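Local structure of PatF (4BG2) at residues F257-S261 / L262-I266; Y267-C270 / Q271-C275; H247-I250 / K251-P254. The protein belongs to the cyanobactin prenyltransferase family of the patellamide pathway and forms a closed antiparallel barrel, though whether it transfers prenyl groups itself is uncertain. All blocks are in the same frame, centred on the assembly; numbering follows the deposited sequence.

How the contacts relate
All three contacts lie on one flank of the ten-stranded antiparallel barrel. Contact 3 comes first along the chain, where strand 242-247 ends and the chain turns into helix 253-256. Contact 1 follows at the start of helix 261-272, and contact 2 closes that same helix. The centre of contact 3 is about 13 Å from that of contact 1 and about 11 Å from that of contact 2. Contacts 1 and 2 have centres about 13 Å apart. Tyr267 of contact 2 packs on Ile250, Lys251 and Pro254 of contact 3, and Phe257 of contact 1 touches His247. Both helices belong to the connection from strand 242-247 to its barrel neighbour 276-284, and pack on the outside of the barrel.

Contact 1 of 3, residues F257-S261 / L262-I266; sequences FTFNS and LGDKI
Asn260 grips Gly263 and Asp264 at the beginning of a helix. Asn260 OD1 accepts from Gly263 N at 3.0 Å, with the donor nearly along the C=O axis. The side chain turns toward the first turn of the helix, with CG between the backbone N and the carbonyl carbon (chi1 68°). Asn260 O takes a bond from Asp264 N at 3.2 Å, in the carbonyl plane. Gly263 N also makes a weak bond to that same O, so this N-H is shared between the side chain and the backbone of one residue. Lys265 N donates to Ser261 O at 3.0 Å and continues the helical ladder.

Asn260 is thus the N-cap of helix 261-272. This helix packs on the outside of the antiparallel barrel, in the manner of the ABBA prenyltransferase fold. The other end of the cap amide is held too: Asn260 ND2 donates to Glu294 OE1. Phe259 O is bonded by Arg292, just ahead of strand 295-303.

The remaining contacts are made by packing. Phe259 CB lies 3.6 Å from Gly263 CA, where the glycine has no side chain to intervene. Gly263 O stands over one face of the Phe259 ring, displaced toward its rim. Asp264 comes to the ring's edge, near the ring plane. Asp264 OD1 is 3.5 Å from Phe259 CB and 3.8 Å from Phe259 CD2. The carboxylate is turned 87° against the ring. Phe259 is buried, and its side chain also touches Ile281 of strand 276-284.

Contact 2 of 3, residues Y267-C270 / Q271-C275; sequences YNFC and QSQGC
Phe269 receives the side chain of Gln273 over one face of its ring. Gln273 CG lies 3.7 Å from the Phe269 ring centroid and 22° off the ring normal, a CH-pi contact. This is the C-terminal end of helix 261-272, on the outside of the barrel. The chain leaves the helix here for strand 276-284. The amide of Gln273 continues over the rim, almost parallel to the ring, with the two planes 11° apart. Gln273 CD is 3.7 Å from Phe269 CE1. A bend at chi2 folds the Gln273 chain, so the amide lies along the ring. Phe269 also meets Phe26 edge-to-face, which ties this helix to the segment that follows helix 3-25. The Tyr267 ring has the end of Gln271 beside it, obliquely placed.

Gln271 N still makes a regular helical bond to Tyr267 O, at 3.1 Å. Beyond it the ladder breaks down. The bond from Ser272 N to Asn268 O is weak. Gln273 N instead bonds Cys270 O at 3.1 Å, a tighter three-residue turn, and it approaches from above the carbonyl plane.

Cys270 is buried, and its side chain packs on Phe298 and Tyr300 of strand 295-303. Past the turn, Gly274 O bonds Gln302 of the same strand. Cys275 forms a disulfide that links the residue just before strand 276-284 to Cys306, the last residue modelled.

Phe269 O is a gathering point for donors. Ser272 N and Gln273 N reach it only weakly. Ser272 OG donates to Phe269 O at 2.8 Å, tilted 33° from the carbonyl plane.

Contact 3 of 3, residues H247-I250 / K251-P254; sequences HSII and KDLP
Ile249 and Asp252 meet where a loop turns into a short helix. Asp252 OD2 rests against the aliphatic side chain of Ile249, 3.5 Å from Ile249 CB and 3.6 Å from Ile249 CD1. The Asp252 CG is anti to its own carbonyl carbon (chi1 -75°), which swings the carboxylate back over Ile249. On the buried side, Leu253 CD2 touches the imidazole of His247, 3.8 Å from His247 CD2. The approach is oblique to the ring. Leu253 CB and CG also lie against Ile250 O, each at 3.5 Å.

Two successive backbone bonds hold these side chains in place. Asp252 N donates to Ile249 O at 3.1 Å. Leu253 N donates to Ile250 O at 3.0 Å and is nearly straight, at 170°. In both the donor stands above the carbonyl plane. Both span three residues, the pattern of a 3-10 turn.

Further out, the imidazole of His247 meets the ring of Tyr256 with planes at about 20°. Asp252 OD1 makes a long, weak ion pair with Lys255 NZ. The side chains of His247, Ile250 and Leu253 converge on Val279 of strand 276-284, and Ile250 also reaches Ile276. On the helix side, Tyr267 packs against Ile250 and Pro254. The turn therefore sits between a barrel strand and helix 261-272. It is a strand-to-helix connection on the outside of a closed antiparallel barrel ringed by helices, the architecture of the ABBA prenyltransferases.

Contact 1 of 3, residues F257-S261 / L262-I266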
ATOM      1  N   PHE A 257       9.737  17.740  -0.080  1.00 41.81           N
ATOM      2  CA  PHE A 257       8.336  18.017   0.140  1.00 39.09           C
ATOM      3  C   PHE A 257       8.173  19.082   1.217  1.00 40.61           C
ATOM      4  O   PHE A 257       8.939  19.112   2.183  1.00 42.37           O
ATOM      5  CB  PHE A 257       7.626  16.733   0.615  1.00 36.53           C
ATOM      6  CG  PHE A 257       7.791  15.563  -0.314  1.00 34.80           C
ATOM      7  CD1 PHE A 257       6.996  15.448  -1.444  1.00 33.79           C
ATOM      8  CD2 PHE A 257       8.742  14.581  -0.071  1.00 34.16           C
ATOM      9  CE1 PHE A 257       7.143  14.370  -2.300  1.00 32.59           C
ATOM     10  CE2 PHE A 257       8.896  13.505  -0.935  1.00 33.21           C
ATOM     11  CZ  PHE A 257       8.093  13.404  -2.048  1.00 31.55           C
ATOM     12  N   THR A 258       7.143  19.915   1.064  1.00 40.97           N
ATOM     13  CA  THR A 258       6.685  20.838   2.102  1.00 42.82           C
ATOM     14  C   THR A 258       5.262  20.463   2.464  1.00 42.59           C
ATOM     15  O   THR A 258       4.410  20.315   1.585  1.00 44.80           O
ATOM     16  CB  THR A 258       6.715  22.296   1.590  1.00 45.17           C
ATOM     17  OG1 THR A 258       8.025  22.587   1.102  1.00 46.77           O
ATOM     18  CG2 THR A 258       6.348  23.287   2.684  1.00 45.56           C
ATOM     19  N   PHE A 259       5.000  20.294   3.755  1.00 44.60           N
ATOM     20  CA  PHE A 259       3.728  19.764   4.212  1.00 44.99           C
ATOM     21  C   PHE A 259       2.872  20.847   4.837  1.00 46.45           C
ATOM     22  O   PHE A 259       3.394  21.845   5.358  1.00 47.85           O
ATOM     23  CB  PHE A 259       3.947  18.681   5.275  1.00 45.91           C
ATOM     24  CG  PHE A 259       4.818  17.530   4.829  1.00 46.60           C
ATOM     25  CD1 PHE A 259       4.336  16.572   3.955  1.00 45.06           C
ATOM     26  CD2 PHE A 259       6.115  17.385   5.323  1.00 49.00           C
ATOM     27  CE1 PHE A 259       5.132  15.502   3.563  1.00 44.82           C
ATOM     28  CE2 PHE A 259       6.912  16.313   4.938  1.00 47.80           C
ATOM     29  CZ  PHE A 259       6.418  15.371   4.057  1.00 45.18           C
ATOM     30  N   ASN A 260       1.555  20.634   4.810  1.00 42.73           N
ATOM     31  CA  ASN A 260       0.667  21.371   5.685  1.00 42.83           C
ATOM     32  C   ASN A 260       0.961  20.949   7.132  1.00 43.45           C
ATOM     33  O   ASN A 260       1.857  20.151   7.374  1.00 44.39           O
ATOM     34  CB  ASN A 260      -0.800  21.179   5.283  1.00 40.66           C
ATOM     35  CG  ASN A 260      -1.302  19.758   5.513  1.00 38.56           C
ATOM     36  OD1 ASN A 260      -0.580  18.901   6.013  1.00 35.46           O
ATOM     37  ND2 ASN A 260      -2.573  19.532   5.200  1.00 37.58           N
ATOM     38  N   SER A 261       0.241  21.503   8.089  1.00 44.99           N
ATOM     39  CA  SER A 261       0.546  21.265   9.496  1.00 46.45           C
ATOM     40  C   SER A 261       0.438  19.784   9.902  1.00 44.71           C
ATOM     41  O   SER A 261       1.289  19.253  10.628  1.00 44.69           O
ATOM     42  CB  SER A 261      -0.394  22.100  10.345  1.00 48.06           C
ATOM     43  OG  SER A 261      -0.334  21.684  11.688  1.00 51.82           O
ATOM     44  N   LEU A 262      -0.606  19.124   9.430  1.00 42.91           N
ATOM     45  CA  LEU A 262      -0.772  17.697   9.701  1.00 41.51           C
ATOM     46  C   LEU A 262       0.383  16.838   9.178  1.00 39.44           C
ATOM     47  O   LEU A 262       0.755  15.857   9.814  1.00 38.56           O
ATOM     48  CB  LEU A 262      -2.102  17.206   9.143  1.00 41.03           C
ATOM     49  CG  LEU A 262      -3.349  17.514   9.974  1.00 43.32           C
ATOM     50  CD1 LEU A 262      -4.583  16.990   9.265  1.00 42.57           C
ATOM     51  CD2 LEU A 262      -3.224  16.928  11.376  1.00 44.13           C
ATOM     52  N   GLY A 263       0.948  17.201   8.025  1.00 40.05           N
ATOM     53  CA  GLY A 263       2.094  16.475   7.468  1.00 37.96           C
ATOM     54  C   GLY A 263       3.337  16.644   8.337  1.00 39.35           C
ATOM     55  O   GLY A 263       4.124  15.711   8.504  1.00 36.60           O
ATOM     56  N   ASP A 264       3.507  17.841   8.884  1.00 42.46           N
ATOM     57  CA  ASP A 264       4.600  18.102   9.820  1.00 47.61           C
ATOM     58  C   ASP A 264       4.446  17.261  11.082  1.00 47.63           C
ATOM     59  O   ASP A 264       5.427  16.744  11.609  1.00 49.14           O
ATOM     60  CB  ASP A 264       4.647  19.581  10.186  1.00 51.65           C
ATOM     61  CG  ASP A 264       5.055  20.460   9.012  1.00 54.98           C
ATOM     62  OD1 ASP A 264       5.645  19.928   8.046  1.00 54.85           O
ATOM     63  OD2 ASP A 264       4.803  21.690   9.060  1.00 60.07           O
ATOM     64  N   LYS A 265       3.218  17.116  11.566  1.00 47.78           N
ATOM     65  CA  LYS A 265       2.970  16.262  12.726  1.00 48.05           C
ATOM     66  C   LYS A 265       3.330  14.805  12.442  1.00 45.85           C
ATOM     67  O   LYS A 265       3.988  14.144  13.260  1.00 46.37           O
ATOM     68  CB  LYS A 265       1.521  16.355  13.169  1.00 50.77           C
ATOM     69  CG  LYS A 265       1.117  15.248  14.138  1.00 52.47           C
ATOM     70  CD  LYS A 265      -0.267  15.503  14.706  1.00 55.31           C
ATOM     71  CE  LYS A 265      -0.704  14.369  15.612  1.00 57.84           C
ATOM     72  NZ  LYS A 265      -1.787  14.863  16.505  1.00 62.39           N
ATOM     73  N   ILE A 266       2.911  14.299  11.282  1.00 41.41           N
ATOM     74  CA  ILE A 266       3.254  12.929  10.907  1.00 39.44           C
ATOM     75  C   ILE A 266       4.764  12.797  10.775  1.00 38.88           C
ATOM     76  O   ILE A 266       5.349  11.797  11.213  1.00 38.84           O
ATOM     77  CB  ILE A 266       2.591  12.485   9.580  1.00 37.93           C
ATOM     78  CG1 ILE A 266       1.072  12.504   9.698  1.00 37.47           C
ATOM     79  CG2 ILE A 266       3.049  11.086   9.184  1.00 36.85           C
ATOM     80  CD1 ILE A 266       0.363  12.690   8.370  1.00 35.84           C
TER

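Contact 2 of 3, residues Y267-C270 / Q271-C275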
ATOM      1  N   TYR A 267       5.394  13.807  10.173  1.00 37.99           N
ATOM      2  CA  TYR A 267       6.830  13.773   9.968  1.00 38.86           C
ATOM      3  C   TYR A 267       7.594  13.707  11.280  1.00 39.33           C
ATOM      4  O   TYR A 267       8.508  12.903  11.436  1.00 38.75           O
ATOM      5  CB  TYR A 267       7.284  15.001   9.177  1.00 41.46           C
ATOM      6  CG  TYR A 267       8.774  15.068   9.064  1.00 43.34           C
ATOM      7  CD1 TYR A 267       9.465  14.158   8.270  1.00 43.32           C
ATOM      8  CD2 TYR A 267       9.498  16.011   9.771  1.00 46.23           C
ATOM      9  CE1 TYR A 267      10.843  14.208   8.168  1.00 45.79           C
ATOM     10  CE2 TYR A 267      10.879  16.061   9.686  1.00 48.16           C
ATOM     11  CZ  TYR A 267      11.538  15.158   8.880  1.00 47.46           C
ATOM     12  OH  TYR A 267      12.896  15.197   8.771  1.00 51.18           O
ATOM     13  N   ASN A 268       7.207  14.564  12.214  1.00 40.63           N
ATOM     14  CA  ASN A 268       7.806  14.615  13.556  1.00 43.82           C
ATOM     15  C   ASN A 268       7.626  13.318  14.301  1.00 44.23           C
ATOM     16  O   ASN A 268       8.555  12.810  14.937  1.00 45.97           O
ATOM     17  CB  ASN A 268       7.154  15.730  14.365  1.00 44.14           C
ATOM     18  CG  ASN A 268       7.565  17.105  13.892  1.00 44.45           C
ATOM     19  OD1 ASN A 268       8.590  17.281  13.237  1.00 46.20           O
ATOM     20  ND2 ASN A 268       6.760  18.083  14.223  1.00 44.15           N
ATOM     21  N   PHE A 269       6.416  12.774  14.222  1.00 43.27           N
ATOM     22  CA  PHE A 269       6.156  11.495  14.855  1.00 42.74           C
ATOM     23  C   PHE A 269       7.113  10.437  14.310  1.00 42.48           C
ATOM     24  O   PHE A 269       7.714   9.687  15.075  1.00 42.03           O
ATOM     25  CB  PHE A 269       4.712  11.073  14.646  1.00 41.95           C
ATOM     26  CG  PHE A 269       4.463   9.643  15.003  1.00 42.51           C
ATOM     27  CD1 PHE A 269       4.303   9.264  16.327  1.00 43.72           C
ATOM     28  CD2 PHE A 269       4.436   8.668  14.018  1.00 41.68           C
ATOM     29  CE1 PHE A 269       4.093   7.941  16.661  1.00 43.37           C
ATOM     30  CE2 PHE A 269       4.226   7.342  14.348  1.00 41.62           C
ATOM     31  CZ  PHE A 269       4.047   6.980  15.668  1.00 42.34           C
ATOM     32  N   CYS A 270       7.274  10.399  12.988  1.00 42.88           N
ATOM     33  CA  CYS A 270       8.157   9.412  12.356  1.00 45.73           C
ATOM     34  C   CYS A 270       9.611   9.489  12.811  1.00 49.61           C
ATOM     35  O   CYS A 270      10.224   8.430  13.052  1.00 50.26           O
ATOM     36  CB  CYS A 270       8.107   9.519  10.838  1.00 45.30           C
ATOM     37  SG  CYS A 270       6.657   8.721  10.151  1.00 45.23           S
ATOM     38  N   GLN A 271      10.139  10.720  12.950  1.00 52.83           N
ATOM     39  CA  GLN A 271      11.543  10.939  13.315  1.00 55.86           C
ATOM     40  C   GLN A 271      11.850  10.550  14.753  1.00 57.06           C
ATOM     41  O   GLN A 271      13.000  10.268  15.078  1.00 59.56           O
ATOM     42  CB  GLN A 271      12.044  12.395  13.015  1.00 60.17           C
ATOM     43  CG  GLN A 271      11.506  13.551  13.899  1.00 61.55           C
ATOM     44  CD  GLN A 271      12.116  14.935  13.598  1.00 64.79           C
ATOM     45  OE1 GLN A 271      11.403  15.951  13.511  1.00 61.50           O
ATOM     46  NE2 GLN A 271      13.431  14.981  13.446  1.00 67.37           N
ATOM     47  N   SER A 272      10.836  10.521  15.610  1.00 55.43           N
ATOM     48  CA  SER A 272      11.011  10.073  16.982  1.00 55.36           C
ATOM     49  C   SER A 272      10.794   8.564  17.157  1.00 55.18           C
ATOM     50  O   SER A 272      11.103   8.022  18.214  1.00 58.65           O
ATOM     51  CB  SER A 272      10.044  10.817  17.892  1.00 54.99           C
ATOM     52  OG  SER A 272       8.717  10.638  17.454  1.00 53.02           O
ATOM     53  N   GLN A 273      10.248   7.884  16.149  1.00 53.20           N
ATOM     54  CA  GLN A 273       9.980   6.435  16.271  1.00 51.20           C
ATOM     55  C   GLN A 273      11.139   5.568  15.788  1.00 51.45           C
ATOM     56  O   GLN A 273      11.740   5.842  14.768  1.00 51.69           O
ATOM     57  CB  GLN A 273       8.732   6.042  15.485  1.00 48.58           C
ATOM     58  CG  GLN A 273       7.419   6.544  16.047  1.00 48.12           C
ATOM     59  CD  GLN A 273       7.229   6.147  17.486  1.00 50.09           C
ATOM     60  OE1 GLN A 273       6.850   5.016  17.788  1.00 48.75           O
ATOM     61  NE2 GLN A 273       7.512   7.071  18.395  1.00 54.40           N
ATOM     62  N   GLY A 274      11.411   4.486  16.504  1.00 52.93           N
ATOM     63  CA  GLY A 274      12.403   3.510  16.074  1.00 53.32           C
ATOM     64  C   GLY A 274      11.791   2.540  15.085  1.00 53.19           C
ATOM     65  O   GLY A 274      10.579   2.561  14.827  1.00 52.99           O
ATOM     66  N   CYS A 275      12.632   1.690  14.516  1.00 52.81           N
ATOM     67  CA  CYS A 275      12.174   0.531  13.750  1.00 51.31           C
ATOM     68  C   CYS A 275      11.680   0.826  12.348  1.00 46.18           C
ATOM     69  O   CYS A 275      11.299  -0.096  11.643  1.00 44.53           O
ATOM     70  CB  CYS A 275      11.117  -0.256  14.545  1.00 55.97           C
ATOM     71  SG  CYS A 275      11.760  -0.709  16.178  1.00 61.42           S
TER

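Contact 3 of 3, residues H247-I250 / K251-P254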
ATOM      1  N   HIS A 247      11.468   6.522   0.428  1.00 34.16           N
ATOM      2  CA  HIS A 247      12.749   6.950   0.983  1.00 36.93           C
ATOM      3  C   HIS A 247      13.140   6.112   2.188  1.00 38.90           C
ATOM      4  O   HIS A 247      12.298   5.793   3.035  1.00 37.82           O
ATOM      5  CB  HIS A 247      12.671   8.407   1.418  1.00 37.14           C
ATOM      6  CG  HIS A 247      12.587   9.361   0.278  1.00 38.19           C
ATOM      7  ND1 HIS A 247      13.697   9.976  -0.257  1.00 39.10           N
ATOM      8  CD2 HIS A 247      11.526   9.791  -0.446  1.00 37.28           C
ATOM      9  CE1 HIS A 247      13.320  10.754  -1.256  1.00 40.62           C
ATOM     10  NE2 HIS A 247      12.009  10.657  -1.393  1.00 37.95           N
ATOM     11  N   SER A 248      14.424   5.780   2.270  1.00 40.18           N
ATOM     12  CA  SER A 248      14.933   4.997   3.377  1.00 43.36           C
ATOM     13  C   SER A 248      15.547   5.893   4.455  1.00 46.64           C
ATOM     14  O   SER A 248      15.815   5.427   5.539  1.00 49.04           O
ATOM     15  CB  SER A 248      15.952   3.967   2.880  1.00 43.24           C
ATOM     16  OG  SER A 248      17.041   4.615   2.270  1.00 43.40           O
ATOM     17  N   ILE A 249      15.742   7.172   4.155  1.00 49.53           N
ATOM     18  CA  ILE A 249      16.232   8.136   5.130  1.00 53.01           C
ATOM     19  C   ILE A 249      15.165   9.200   5.354  1.00 52.70           C
ATOM     20  O   ILE A 249      14.935  10.071   4.512  1.00 52.91           O
ATOM     21  CB  ILE A 249      17.558   8.798   4.691  1.00 56.67           C
ATOM     22  CG1 ILE A 249      18.479   7.761   4.027  1.00 58.53           C
ATOM     23  CG2 ILE A 249      18.250   9.436   5.898  1.00 58.94           C
ATOM     24  CD1 ILE A 249      19.787   8.328   3.509  1.00 62.07           C
ATOM     25  N   ILE A 250      14.535   9.134   6.518  1.00 53.21           N
ATOM     26  CA  ILE A 250      13.410   9.999   6.852  1.00 52.62           C
ATOM     27  C   ILE A 250      13.754  11.486   6.758  1.00 51.28           C
ATOM     28  O   ILE A 250      12.950  12.281   6.272  1.00 49.79           O
ATOM     29  CB  ILE A 250      12.858   9.671   8.253  1.00 52.65           C
ATOM     30  CG1 ILE A 250      12.316   8.241   8.262  1.00 51.41           C
ATOM     31  CG2 ILE A 250      11.751  10.653   8.638  1.00 52.68           C
ATOM     32  CD1 ILE A 250      11.900   7.742   9.628  1.00 52.50           C
ATOM     33  N   LYS A 251      14.951  11.843   7.199  1.00 55.14           N
ATOM     34  CA  LYS A 251      15.374  13.243   7.264  1.00 58.24           C
ATOM     35  C   LYS A 251      15.524  13.892   5.890  1.00 58.18           C
ATOM     36  O   LYS A 251      15.586  15.105   5.778  1.00 57.68           O
ATOM     37  CB  LYS A 251      16.665  13.364   8.080  1.00 63.09           C
ATOM     38  CG  LYS A 251      16.415  13.128   9.562  1.00 65.12           C
ATOM     39  CD  LYS A 251      17.634  12.690  10.361  1.00 67.47           C
ATOM     40  CE  LYS A 251      17.177  12.009  11.646  1.00 67.72           C
ATOM     41  NZ  LYS A 251      18.293  11.747  12.590  1.00 71.93           N
ATOM     42  N   ASP A 252      15.547  13.081   4.841  1.00 59.96           N
ATOM     43  CA  ASP A 252      15.567  13.597   3.482  1.00 60.64           C
ATOM     44  C   ASP A 252      14.213  14.132   3.006  1.00 58.56           C
ATOM     45  O   ASP A 252      14.178  14.842   2.006  1.00 61.85           O
ATOM     46  CB  ASP A 252      16.065  12.515   2.510  1.00 61.36           C
ATOM     47  CG  ASP A 252      17.577  12.286   2.596  1.00 65.91           C
ATOM     48  OD1 ASP A 252      18.323  13.171   3.088  1.00 65.53           O
ATOM     49  OD2 ASP A 252      18.015  11.200   2.151  1.00 69.88           O
ATOM     50  N   LEU A 253      13.105  13.803   3.679  1.00 52.24           N
ATOM     51  CA  LEU A 253      11.788  14.235   3.176  1.00 49.42           C
ATOM     52  C   LEU A 253      11.639  15.755   3.038  1.00 47.49           C
ATOM     53  O   LEU A 253      11.166  16.222   2.007  1.00 45.73           O
ATOM     54  CB  LEU A 253      10.614  13.674   3.999  1.00 47.85           C
ATOM     55  CG  LEU A 253      10.287  12.177   3.935  1.00 47.28           C
ATOM     56  CD1 LEU A 253       9.032  11.935   4.760  1.00 46.02           C
ATOM     57  CD2 LEU A 253      10.107  11.640   2.520  1.00 44.27           C
ATOM     58  N   PRO A 254      12.018  16.529   4.075  1.00 50.99           N
ATOM     59  CA  PRO A 254      11.928  18.006   3.966  1.00 51.50           C
ATOM     60  C   PRO A 254      12.736  18.631   2.823  1.00 53.00           C
ATOM     61  O   PRO A 254      12.486  19.780   2.454  1.00 53.67           O
ATOM     62  CB  PRO A 254      12.469  18.497   5.315  1.00 54.04           C
ATOM     63  CG  PRO A 254      12.274  17.354   6.248  1.00 53.58           C
ATOM     64  CD  PRO A 254      12.438  16.109   5.426  1.00 51.34           C
TER